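Local coordinates for protein STIV B116 (Sulfolobus turreted icosahedral virus, PDB 2J85) that probably binds DNA, as a small protein of a family shared by diverse crenarchaeal viruses, at residues K3-T7 / V71-N76. Sequence-based numbering, arbitrary orientation.
Sequences KVFLT and VEVKMN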
loop_
_atom_site.group_PDB
_atom_site.type_symbol
_atom_site.label_atom_id
_atom_site.label_comp_id
_atom_site.label_asym_id
_atom_site.label_seq_id
_atom_site.Cartn_x
_atom_site.Cartn_y
_atom_site.Cartn_z
ATOM N N LYS A 3 16.013 11.639 0.782
ATOM C CA LYS A 3 14.770 12.359 0.566
ATOM C C LYS A 3 13.678 11.902 1.547
ATOM O O LYS A 3 13.727 10.785 2.102
ATOM C CB LYS A 3 14.298 12.159 -0.876
ATOM C CG LYS A 3 15.439 12.196 -1.931
ATOM C CD LYS A 3 14.932 12.410 -3.363
ATOM C CE LYS A 3 15.834 11.754 -4.451
ATOM N NZ LYS A 3 15.375 10.350 -4.763
ATOM N N VAL A 4 12.707 12.784 1.769
ATOM C CA VAL A 4 11.519 12.456 2.542
ATOM C C VAL A 4 10.259 12.780 1.735
ATOM O O VAL A 4 9.882 13.942 1.563
ATOM C CB VAL A 4 11.501 13.199 3.871
ATOM C CG1 VAL A 4 10.294 12.779 4.667
ATOM C CG2 VAL A 4 12.793 12.943 4.642
ATOM N N PHE A 5 9.600 11.750 1.229
ATOM C CA PHE A 5 8.403 11.954 0.443
ATOM C C PHE A 5 7.163 12.164 1.315
ATOM O O PHE A 5 6.892 11.384 2.236
ATOM C CB PHE A 5 8.208 10.764 -0.487
ATOM C CG PHE A 5 9.321 10.597 -1.490
ATOM C CD1 PHE A 5 10.398 9.750 -1.226
ATOM C CD2 PHE A 5 9.297 11.287 -2.682
ATOM C CE1 PHE A 5 11.419 9.580 -2.160
ATOM C CE2 PHE A 5 10.317 11.117 -3.629
ATOM C CZ PHE A 5 11.374 10.280 -3.366
ATOM N N LEU A 6 6.415 13.226 1.030
ATOM C CA LEU A 6 5.116 13.432 1.630
ATOM C C LEU A 6 4.043 12.859 0.697
ATOM O O LEU A 6 3.887 13.312 -0.438
ATOM C CB LEU A 6 4.876 14.917 1.851
ATOM C CG LEU A 6 3.532 15.243 2.500
ATOM C CD1 LEU A 6 3.522 14.681 3.946
ATOM C CD2 LEU A 6 3.257 16.737 2.448
ATOM N N THR A 7 3.307 11.861 1.185
ATOM C CA THR A 7 2.335 11.133 0.368
ATOM C C THR A 7 1.036 10.941 1.136
ATOM O O THR A 7 1.024 10.920 2.376
ATOM C CB THR A 7 2.845 9.709 -0.040
ATOM O OG1 THR A 7 2.890 8.871 1.112
ATOM C CG2 THR A 7 4.220 9.764 -0.606
ATOM N N VAL A 71 4.314 13.690 -8.419
ATOM C CA VAL A 71 5.639 13.120 -8.388
ATOM C C VAL A 71 5.354 11.636 -8.361
ATOM O O VAL A 71 4.471 11.189 -7.633
ATOM C CB VAL A 71 6.369 13.513 -7.062
ATOM C CG1 VAL A 71 7.687 12.727 -6.876
ATOM C CG2 VAL A 71 6.599 15.005 -6.996
ATOM N N GLU A 72 6.067 10.871 -9.165
ATOM C CA GLU A 72 6.050 9.435 -9.000
ATOM C C GLU A 72 7.053 9.144 -7.899
ATOM O O GLU A 72 8.235 9.429 -8.060
ATOM C CB GLU A 72 6.431 8.737 -10.299
ATOM C CG GLU A 72 6.152 7.242 -10.286
ATOM C CD GLU A 72 6.672 6.561 -11.525
ATOM O OE1 GLU A 72 7.852 6.816 -11.873
ATOM O OE2 GLU A 72 5.902 5.787 -12.153
ATOM N N VAL A 73 6.580 8.636 -6.765
ATOM C CA VAL A 73 7.449 8.355 -5.631
ATOM C C VAL A 73 8.185 7.038 -5.869
ATOM O O VAL A 73 7.572 6.003 -6.098
ATOM C CB VAL A 73 6.665 8.332 -4.290
ATOM C CG1 VAL A 73 7.600 8.087 -3.107
ATOM C CG2 VAL A 73 5.875 9.645 -4.102
ATOM N N LYS A 74 9.511 7.109 -5.875
ATOM C CA LYS A 74 10.362 5.933 -5.940
ATOM C C LYS A 74 11.466 6.091 -4.904
ATOM O O LYS A 74 12.324 6.955 -5.024
ATOM C CB LYS A 74 10.951 5.750 -7.342
ATOM C CG LYS A 74 9.952 5.231 -8.361
ATOM C CD LYS A 74 9.729 3.734 -8.263
ATOM C CE LYS A 74 8.578 3.299 -9.181
ATOM N NZ LYS A 74 8.349 1.807 -9.226
HETATM N N MSE A 75 11.431 5.241 -3.889
HETATM C CA MSE A 75 12.308 5.387 -2.737
HETATM C C MSE A 75 13.552 4.520 -2.855
HETATM O O MSE A 75 13.467 3.299 -3.125
HETATM C CB MSE A 75 11.573 5.018 -1.450
HETATM C CG MSE A 75 10.708 6.109 -0.902
HETATM SE SE MSE A 75 9.580 5.394 0.543
HETATM C CE MSE A 75 10.873 5.011 1.952
ATOM N N ASN A 76 14.695 5.166 -2.636
ATOM C CA ASN A 76 15.955 4.480 -2.435
ATOM C C ASN A 76 16.061 4.031 -0.994
ATOM O O ASN A 76 15.228 4.373 -0.160
ATOM C CB ASN A 76 17.120 5.399 -2.797
ATOM C CG ASN A 76 17.078 5.831 -4.259
ATOM O OD1 ASN A 76 17.141 4.995 -5.169
ATOM N ND2 ASN A 76 16.942 7.140 -4.488
#
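Val73 lies over one face of the Phe5 ring, and this pair forms the middle of the contact. The interaction is a CH-pi contact. Val73 CG1 is 3.7 Å from the ring centroid and 21° off the ring normal, displaced toward the rim. Its closest ring atom is CG of Phe5, 3.4 Å from Val73 CG1. The Val73 chi1 of -178° sets CG1 anti to the backbone N and over the ring. The other methyl, CG2, is then directed to Thr7 across the contact, and Val73 CG2 meets Thr7 CG2 at 3.9 Å.

Further apolar contacts reach the ring obliquely. Met75 CG is 3.7 Å from Phe5 CD1, so a methylene of the selenomethionine touches here rather than its selenium. Val71 CG1 is a looser neighbour, 4.5 Å from Phe5 CE2. The backbone also takes part, with Lys74 O 3.8 Å from Phe5 CZ.

Polar groups meet at one end. Lys3 NZ and Asn76 ND2 are 3.6 Å apart; both are nitrogen donors, so no hydrogen bond forms. The acceptor Asn76 OD1 is used by Lys16 NZ. At the other end of the strand, Thr7 turns its methyl to Val73, while its hydroxyl OG1 is bonded to Ala9 O.

Strand 4-7 is an inner strand of the mixed sheet, between strands 80-86 and 45-47. The segment 71-76 belongs to the loop that leads into strand 80-86. It passes over the side of strand 4-7 that bears Phe5 and Thr7. Leu6 points to the other side, where it meets helix 29-41.

No hydrogen bond links the two segments directly, but Asp79 bridges Lys3 N and Asn76 N. Between the segments themselves the contact is apolar and CH-pi packing, with Phe5 and Val73 contributing most of the buried surface.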